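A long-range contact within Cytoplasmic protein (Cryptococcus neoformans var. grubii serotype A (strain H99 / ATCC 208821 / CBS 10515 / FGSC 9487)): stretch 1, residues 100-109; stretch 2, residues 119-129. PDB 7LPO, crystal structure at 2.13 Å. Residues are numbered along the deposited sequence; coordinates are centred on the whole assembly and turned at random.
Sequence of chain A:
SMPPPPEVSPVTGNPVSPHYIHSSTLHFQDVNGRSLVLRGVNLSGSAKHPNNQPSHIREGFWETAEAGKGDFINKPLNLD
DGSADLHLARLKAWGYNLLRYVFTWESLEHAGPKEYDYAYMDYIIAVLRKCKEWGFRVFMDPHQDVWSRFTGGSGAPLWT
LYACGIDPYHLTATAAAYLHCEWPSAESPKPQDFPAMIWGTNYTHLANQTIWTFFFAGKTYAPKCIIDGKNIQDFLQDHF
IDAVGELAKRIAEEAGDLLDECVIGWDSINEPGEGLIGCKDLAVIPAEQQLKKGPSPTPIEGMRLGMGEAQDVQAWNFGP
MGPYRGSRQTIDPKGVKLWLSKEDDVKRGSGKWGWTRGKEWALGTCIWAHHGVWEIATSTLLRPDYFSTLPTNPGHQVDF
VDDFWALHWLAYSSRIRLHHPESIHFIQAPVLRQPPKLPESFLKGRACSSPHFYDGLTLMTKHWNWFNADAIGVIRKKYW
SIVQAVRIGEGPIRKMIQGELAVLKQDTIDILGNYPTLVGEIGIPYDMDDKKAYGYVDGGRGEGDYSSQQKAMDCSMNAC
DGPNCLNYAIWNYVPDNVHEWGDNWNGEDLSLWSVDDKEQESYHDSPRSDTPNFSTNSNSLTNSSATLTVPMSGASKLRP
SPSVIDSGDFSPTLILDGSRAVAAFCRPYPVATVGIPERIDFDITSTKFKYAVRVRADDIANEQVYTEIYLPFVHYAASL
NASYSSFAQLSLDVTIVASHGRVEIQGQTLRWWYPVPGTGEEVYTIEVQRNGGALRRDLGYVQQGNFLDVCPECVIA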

ATOM      1  N   ARG A 100       3.027  -5.339  -7.532  1.00 15.97           N
ATOM      2  CA  ARG A 100       2.737  -5.648  -6.139  1.00 14.37           C
ATOM      3  C   ARG A 100       1.362  -6.298  -6.136  1.00 15.24           C
ATOM      4  O   ARG A 100       0.365  -5.652  -6.479  1.00 15.59           O
ATOM      5  CB  ARG A 100       2.775  -4.391  -5.279  1.00 14.66           C
ATOM      6  CG  ARG A 100       2.551  -4.662  -3.797  1.00 16.41           C
ATOM      7  CD  ARG A 100       2.999  -3.475  -2.996  1.00 17.00           C
ATOM      8  NE  ARG A 100       2.728  -3.591  -1.568  1.00 16.80           N
ATOM      9  CZ  ARG A 100       1.688  -3.038  -0.954  1.00 17.07           C
ATOM     10  NH1 ARG A 100       0.780  -2.345  -1.640  1.00 15.86           N
ATOM     11  NH2 ARG A 100       1.557  -3.176   0.357  1.00 20.02           N
ATOM     12  N   TYR A 101       1.312  -7.589  -5.812  1.00 14.77           N
ATOM     13  CA  TYR A 101       0.101  -8.374  -6.006  1.00 15.75           C
ATOM     14  C   TYR A 101      -0.737  -8.369  -4.735  1.00 15.30           C
ATOM     15  O   TYR A 101      -0.293  -8.852  -3.693  1.00 18.24           O
ATOM     16  CB  TYR A 101       0.431  -9.807  -6.422  1.00 18.14           C
ATOM     17  CG  TYR A 101      -0.822 -10.556  -6.782  1.00 18.95           C
ATOM     18  CD1 TYR A 101      -1.596 -11.165  -5.801  1.00 18.79           C
ATOM     19  CD2 TYR A 101      -1.271 -10.606  -8.100  1.00 21.74           C
ATOM     20  CE1 TYR A 101      -2.773 -11.827  -6.126  1.00 19.40           C
ATOM     21  CE2 TYR A 101      -2.446 -11.272  -8.432  1.00 22.63           C
ATOM     22  CZ  TYR A 101      -3.186 -11.881  -7.438  1.00 22.56           C
ATOM     23  OH  TYR A 101      -4.360 -12.531  -7.759  1.00 23.32           O
ATOM     24  N   VAL A 102      -1.962  -7.874  -4.846  1.00 17.19           N
ATOM     25  CA  VAL A 102      -2.835  -7.647  -3.700  1.00 16.16           C
ATOM     26  C   VAL A 102      -3.741  -8.855  -3.490  1.00 14.71           C
ATOM     27  O   VAL A 102      -4.440  -9.286  -4.413  1.00 16.23           O
ATOM     28  CB  VAL A 102      -3.671  -6.372  -3.907  1.00 17.39           C
ATOM     29  CG1 VAL A 102      -4.652  -6.182  -2.769  1.00 22.13           C
ATOM     30  CG2 VAL A 102      -2.775  -5.151  -4.058  1.00 16.95           C
ATOM     31  N   PHE A 103      -3.731  -9.399  -2.271  1.00 14.68           N
ATOM     32  CA  PHE A 103      -4.692 -10.406  -1.844  1.00 14.70           C
ATOM     33  C   PHE A 103      -5.067 -10.118  -0.397  1.00 16.06           C
ATOM     34  O   PHE A 103      -4.325  -9.468   0.341  1.00 14.73           O
ATOM     35  CB  PHE A 103      -4.148 -11.839  -1.993  1.00 14.68           C
ATOM     36  CG  PHE A 103      -3.038 -12.168  -1.047  1.00 15.05           C
ATOM     37  CD1 PHE A 103      -1.729 -11.837  -1.357  1.00 17.20           C
ATOM     38  CD2 PHE A 103      -3.298 -12.797   0.151  1.00 16.15           C
ATOM     39  CE1 PHE A 103      -0.697 -12.127  -0.494  1.00 17.45           C
ATOM     40  CE2 PHE A 103      -2.269 -13.096   1.024  1.00 17.38           C
ATOM     41  CZ  PHE A 103      -0.966 -12.761   0.701  1.00 17.95           C
ATOM     42  N   THR A 104      -6.237 -10.592   0.013  1.00 15.14           N
ATOM     43  CA  THR A 104      -6.695 -10.351   1.371  1.00 14.77           C
ATOM     44  C   THR A 104      -6.837 -11.661   2.128  1.00 14.77           C
ATOM     45  O   THR A 104      -7.102 -12.718   1.551  1.00 16.12           O
ATOM     46  CB  THR A 104      -8.027  -9.594   1.404  1.00 16.26           C
ATOM     47  OG1 THR A 104      -9.054 -10.401   0.811  1.00 16.30           O
ATOM     48  CG2 THR A 104      -7.875  -8.257   0.656  1.00 16.63           C
ATOM     49  N   TRP A 105      -6.627 -11.567   3.439  1.00 14.82           N
ATOM     50  CA  TRP A 105      -6.932 -12.668   4.341  1.00 16.26           C
ATOM     51  C   TRP A 105      -8.358 -13.167   4.143  1.00 17.80           C
ATOM     52  O   TRP A 105      -8.611 -14.380   4.164  1.00 14.33           O
ATOM     53  CB  TRP A 105      -6.697 -12.180   5.767  1.00 14.33           C
ATOM     54  CG  TRP A 105      -6.843 -13.178   6.854  1.00 15.26           C
ATOM     55  CD1 TRP A 105      -6.996 -14.522   6.737  1.00 14.35           C
ATOM     56  CD2 TRP A 105      -6.840 -12.888   8.251  1.00 15.79           C
ATOM     57  NE1 TRP A 105      -7.087 -15.086   7.976  1.00 14.37           N
ATOM     58  CE2 TRP A 105      -7.005 -14.100   8.924  1.00 14.40           C
ATOM     59  CE3 TRP A 105      -6.709 -11.710   8.998  1.00 16.20           C
ATOM     60  CZ2 TRP A 105      -7.051 -14.178  10.312  1.00 14.44           C
ATOM     61  CZ3 TRP A 105      -6.765 -11.788  10.372  1.00 16.85           C
ATOM     62  CH2 TRP A 105      -6.931 -13.015  11.016  1.00 14.47           C
ATOM     63  N   GLU A 106      -9.302 -12.246   3.926  1.00 15.98           N
ATOM     64  CA  GLU A 106     -10.692 -12.655   3.752  1.00 14.32           C
ATOM     65  C   GLU A 106     -10.832 -13.606   2.575  1.00 17.79           C
ATOM     66  O   GLU A 106     -11.581 -14.588   2.650  1.00 14.30           O
ATOM     67  CB  GLU A 106     -11.596 -11.440   3.542  1.00 16.65           C
ATOM     68  CG  GLU A 106     -13.029 -11.813   3.169  1.00 18.17           C
ATOM     69  CD  GLU A 106     -13.937 -10.614   2.910  1.00 20.13           C
ATOM     70  OE1 GLU A 106     -15.157 -10.830   2.815  1.00 22.05           O
ATOM     71  OE2 GLU A 106     -13.453  -9.462   2.805  1.00 20.58           O
ATOM     72  N   SER A 107     -10.149 -13.308   1.463  1.00 16.19           N
ATOM     73  CA  SER A 107     -10.297 -14.122   0.264  1.00 18.62           C
ATOM     74  C   SER A 107      -9.726 -15.521   0.451  1.00 17.53           C
ATOM     75  O   SER A 107     -10.104 -16.438  -0.292  1.00 18.02           O
ATOM     76  CB  SER A 107      -9.635 -13.429  -0.935  1.00 20.52           C
ATOM     77  OG  SER A 107      -8.218 -13.411  -0.813  1.00 21.48           O
ATOM     78  N   LEU A 108      -8.863 -15.711   1.450  1.00 18.11           N
ATOM     79  CA  LEU A 108      -8.262 -17.008   1.719  1.00 17.60           C
ATOM     80  C   LEU A 108      -8.985 -17.815   2.791  1.00 17.02           C
ATOM     81  O   LEU A 108      -8.890 -19.048   2.780  1.00 16.50           O
ATOM     82  CB  LEU A 108      -6.802 -16.842   2.158  1.00 16.55           C
ATOM     83  CG  LEU A 108      -5.800 -16.262   1.170  1.00 17.83           C
ATOM     84  CD1 LEU A 108      -4.446 -16.062   1.866  1.00 17.96           C
ATOM     85  CD2 LEU A 108      -5.637 -17.138  -0.057  1.00 18.20           C
ATOM     86  N   GLU A 109      -9.699 -17.166   3.725  1.00 14.26           N
ATOM     87  CA  GLU A 109     -10.233 -17.879   4.886  1.00 14.29           C
ATOM     88  C   GLU A 109     -11.629 -17.389   5.263  1.00 14.34           C
ATOM     89  O   GLU A 109     -12.026 -17.472   6.430  1.00 16.20           O
ATOM     90  CB  GLU A 109      -9.280 -17.751   6.087  1.00 14.30           C
ATOM     91  CG  GLU A 109      -9.391 -18.834   7.150  1.00 16.14           C
ATOM     92  CD  GLU A 109      -8.246 -18.787   8.175  1.00 18.05           C
ATOM     93  OE1 GLU A 109      -7.482 -17.806   8.202  1.00 18.69           O
ATOM     94  OE2 GLU A 109      -8.104 -19.734   8.964  1.00 20.57           O
ATOM     95  N   ALA A 119      -9.468 -22.899  -4.011  1.00 16.82           N
ATOM     96  CA  ALA A 119      -9.749 -22.512  -5.385  1.00 18.07           C
ATOM     97  C   ALA A 119      -9.241 -21.108  -5.671  1.00 21.46           C
ATOM     98  O   ALA A 119      -8.694 -20.850  -6.749  1.00 23.65           O
ATOM     99  CB  ALA A 119     -11.248 -22.610  -5.659  1.00 20.27           C
ATOM    100  N   TYR A 120      -9.411 -20.179  -4.728  1.00 23.05           N
ATOM    101  CA  TYR A 120      -8.895 -18.834  -4.965  1.00 18.93           C
ATOM    102  C   TYR A 120      -7.384 -18.849  -4.993  1.00 16.63           C
ATOM    103  O   TYR A 120      -6.754 -18.119  -5.783  1.00 17.31           O
ATOM    104  CB  TYR A 120      -9.399 -17.866  -3.899  1.00 18.10           C
ATOM    105  CG  TYR A 120      -9.062 -16.439  -4.254  1.00 20.37           C
ATOM    106  CD1 TYR A 120      -9.586 -15.854  -5.394  1.00 23.86           C
ATOM    107  CD2 TYR A 120      -8.187 -15.687  -3.474  1.00 20.90           C
ATOM    108  CE1 TYR A 120      -9.270 -14.550  -5.744  1.00 25.40           C
ATOM    109  CE2 TYR A 120      -7.872 -14.378  -3.809  1.00 22.25           C
ATOM    110  CZ  TYR A 120      -8.414 -13.819  -4.948  1.00 25.25           C
ATOM    111  OH  TYR A 120      -8.112 -12.528  -5.304  1.00 27.91           O
ATOM    112  N   MET A 121      -6.762 -19.658  -4.146  1.00 20.06           N
ATOM    113  CA  MET A 121      -5.330 -19.878  -4.181  1.00 21.28           C
ATOM    114  C   MET A 121      -4.847 -20.276  -5.606  1.00 22.05           C
ATOM    115  O   MET A 121      -3.883 -19.740  -6.100  1.00 21.85           O
ATOM    116  CB  MET A 121      -4.934 -20.989  -3.238  1.00 19.46           C
ATOM    117  CG  MET A 121      -5.164 -20.716  -1.791  1.00 23.30           C
ATOM    118  SD  MET A 121      -4.091 -21.634  -0.728  1.00 28.83           S
ATOM    119  CE  MET A 121      -4.424 -21.031   0.855  1.00 29.13           C
ATOM    120  N   ASP A 122      -5.574 -21.219  -6.204  1.00 20.34           N
ATOM    121  CA  ASP A 122      -5.199 -21.674  -7.553  1.00 21.34           C
ATOM    122  C   ASP A 122      -5.482 -20.603  -8.592  1.00 20.42           C
ATOM    123  O   ASP A 122      -4.778 -20.521  -9.604  1.00 21.20           O
ATOM    124  CB  ASP A 122      -5.977 -22.955  -7.864  1.00 22.93           C
ATOM    125  CG  ASP A 122      -5.530 -24.141  -7.015  1.00 26.19           C
ATOM    126  OD1 ASP A 122      -4.423 -24.112  -6.460  1.00 29.18           O
ATOM    127  OD2 ASP A 122      -6.280 -25.123  -6.913  1.00 29.50           O
ATOM    128  N   TYR A 123      -6.511 -19.782  -8.368  1.00 18.06           N
ATOM    129  CA  TYR A 123      -6.734 -18.645  -9.250  1.00 18.51           C
ATOM    130  C   TYR A 123      -5.543 -17.694  -9.206  1.00 17.98           C
ATOM    131  O   TYR A 123      -5.053 -17.245 -10.252  1.00 14.17           O
ATOM    132  CB  TYR A 123      -8.015 -17.902  -8.873  1.00 19.13           C
ATOM    133  CG  TYR A 123      -8.035 -16.505  -9.450  1.00 21.02           C
ATOM    134  CD1 TYR A 123      -8.416 -16.285 -10.765  1.00 20.99           C
ATOM    135  CD2 TYR A 123      -7.627 -15.408  -8.691  1.00 22.83           C
ATOM    136  CE1 TYR A 123      -8.414 -15.014 -11.307  1.00 22.28           C
ATOM    137  CE2 TYR A 123      -7.623 -14.128  -9.226  1.00 22.75           C
ATOM    138  CZ  TYR A 123      -8.021 -13.938 -10.533  1.00 23.03           C
ATOM    139  OH  TYR A 123      -8.020 -12.674 -11.079  1.00 23.79           O
ATOM    140  N   ILE A 124      -5.067 -17.365  -7.998  1.00 15.30           N
ATOM    141  CA  ILE A 124      -3.908 -16.482  -7.870  1.00 16.45           C
ATOM    142  C   ILE A 124      -2.714 -17.065  -8.613  1.00 18.06           C
ATOM    143  O   ILE A 124      -1.980 -16.347  -9.299  1.00 19.67           O
ATOM    144  CB  ILE A 124      -3.567 -16.235  -6.390  1.00 17.96           C
ATOM    145  CG1 ILE A 124      -4.597 -15.316  -5.733  1.00 18.40           C
ATOM    146  CG2 ILE A 124      -2.190 -15.628  -6.271  1.00 17.57           C
ATOM    147  CD1 ILE A 124      -4.514 -15.289  -4.216  1.00 17.91           C
ATOM    148  N   ILE A 125      -2.496 -18.373  -8.479  1.00 19.03           N
ATOM    149  CA  ILE A 125      -1.381 -19.023  -9.161  1.00 20.07           C
ATOM    150  C   ILE A 125      -1.514 -18.864 -10.669  1.00 19.82           C
ATOM    151  O   ILE A 125      -0.531 -18.592 -11.366  1.00 20.98           O
ATOM    152  CB  ILE A 125      -1.301 -20.505  -8.747  1.00 22.48           C
ATOM    153  CG1 ILE A 125      -0.618 -20.608  -7.383  1.00 21.38           C
ATOM    154  CG2 ILE A 125      -0.585 -21.324  -9.806  1.00 22.29           C
ATOM    155  CD1 ILE A 125      -0.840 -21.930  -6.681  1.00 20.43           C
ATOM    156  N   ALA A 126      -2.729 -19.035 -11.192  1.00 21.80           N
ATOM    157  CA  ALA A 126      -2.959 -18.845 -12.620  1.00 20.38           C
ATOM    158  C   ALA A 126      -2.654 -17.413 -13.038  1.00 20.63           C
ATOM    159  O   ALA A 126      -2.049 -17.181 -14.090  1.00 22.10           O
ATOM    160  CB  ALA A 126      -4.409 -19.198 -12.966  1.00 20.27           C
ATOM    161  N   VAL A 127      -3.079 -16.435 -12.237  1.00 21.21           N
ATOM    162  CA  VAL A 127      -2.737 -15.044 -12.524  1.00 20.01           C
ATOM    163  C   VAL A 127      -1.227 -14.853 -12.497  1.00 16.72           C
ATOM    164  O   VAL A 127      -0.648 -14.222 -13.383  1.00 19.37           O
ATOM    165  CB  VAL A 127      -3.437 -14.098 -11.533  1.00 23.35           C
ATOM    166  CG1 VAL A 127      -2.955 -12.661 -11.734  1.00 26.19           C
ATOM    167  CG2 VAL A 127      -4.943 -14.197 -11.685  1.00 24.02           C
ATOM    168  N   LEU A 128      -0.561 -15.415 -11.488  1.00 17.19           N
ATOM    169  CA  LEU A 128       0.890 -15.278 -11.414  1.00 19.93           C
ATOM    170  C   LEU A 128       1.569 -15.891 -12.635  1.00 21.31           C
ATOM    171  O   LEU A 128       2.570 -15.360 -13.126  1.00 23.04           O
ATOM    172  CB  LEU A 128       1.411 -15.918 -10.129  1.00 19.10           C
ATOM    173  CG  LEU A 128       0.943 -15.218  -8.858  1.00 20.64           C
ATOM    174  CD1 LEU A 128       1.407 -15.964  -7.614  1.00 22.74           C
ATOM    175  CD2 LEU A 128       1.428 -13.756  -8.841  1.00 21.05           C
ATOM    176  N   ARG A 129       1.030 -16.993 -13.154  1.00 22.54           N
ATOM    177  CA  ARG A 129       1.631 -17.611 -14.331  1.00 25.32           C
ATOM    178  C   ARG A 129       1.591 -16.675 -15.535  1.00 23.57           C
ATOM    179  O   ARG A 129       2.569 -16.577 -16.285  1.00 22.49           O
ATOM    180  CB  ARG A 129       0.922 -18.925 -14.655  1.00 27.11           C
ATOM    181  CG  ARG A 129       1.330 -20.072 -13.742  1.00 30.69           C
ATOM    182  CD  ARG A 129       1.180 -21.410 -14.444  1.00 33.35           C
ATOM    183  NE  ARG A 129       0.800 -22.471 -13.519  1.00 36.53           N
ATOM    184  CZ  ARG A 129       1.661 -23.172 -12.789  1.00 40.35           C
ATOM    185  NH1 ARG A 129       2.969 -22.924 -12.871  1.00 41.15           N
ATOM    186  NH2 ARG A 129       1.213 -24.125 -11.977  1.00 42.71           N
TER
HETATM  187  O   HOH W   1      -5.753 -11.804  -5.459  1.00 21.41           O
HETATM  188  O   HOH W   2      -8.087 -10.761  -2.383  1.00 19.09           O

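The strand segment in stretch 1 runs nearly antiparallel to the helix of residues 119-129, with an angle of 171° between their N-to-C directions and an axis separation of 11.2 Å at closest approach. That spacing leaves room for a layer of side chains, and the contact is made mainly by side chains, with two waters; no direct hydrogen bond crosses between the stretches.

Tyr101 contributes the largest share of the interface. Its CA-to-CB bond points toward the helix, and chi1 in the t well (-173°) carries the ring out across the gap, where it meets successive turns of the helix. Val127 approaches the ring edge, near the ring plane, with CG1 3.6 Å from Tyr101 CE2. Ile124 packs with CG2 3.8 Å from Tyr101 CE1, and Leu128 CD2 lies 4.2 Å from Tyr101 CD2. On the helix side the ring packs against aliphatic groups, and Tyr101 OH lies 3.5 Å from Ile124 CG1 and 3.9 Å from Tyr123 CE2.

The hydroxyl is satisfied by water rather than by a residue of the helix. Tyr101 OH and Tyr120 OH are 4.5 Å apart, too far for direct bonding, and water 1 joins them, at 2.8 Å from Tyr101 OH and 2.5 Å from Tyr120 OH. The same water donates to the backbone, with its oxygen 3.0 Å from Val102 O. Although the CA-to-CB bond of Val102 points away from the helix, its carbonyl therefore still takes part in the link.

Phe103 also starts toward the helix, but chi1 in the p well (69°) leads its ring away. What remains at the contact is the base of the side chain, with Phe103 CB 4.1 Å from Ile124 CD1. Ile124, in the m rotamer with chi2 at 166°, consequently touches both inward-pointing residues of the strand.

Beyond the strand, the chain turns into a helix with Thr104 as its N-cap. Thr104 adopts the p rotamer (64°), which places OG1 to accept from Ser107 N at 3.2 Å. Ser107 is likewise p (69°), and its OG donates to Thr104 O at 2.7 Å, so the two side chains each bond to the other residue's backbone. This orientation also brings Ser107 OG to 3.2 Å from Tyr120 CE2, obliquely to the ring. Water 2 donates to Ser107 OG at 3.1 Å, accepts from Thr104 N at 3.0 Å and makes a weak bond to Tyr120 OH at 3.4 Å. Tyr120, whose t rotamer (-171°) extends its ring from the helix, thus meets both waters through one hydroxyl.

At the far end, Leu108 and Met121 both leave their backbones sideways, yet their ends come nearer the opposing stretch. Both have chi1 in m and chi2 in t, and Leu108 CD2 packs 4.0 Å from Met121 CG, closing the contact with apolar atoms.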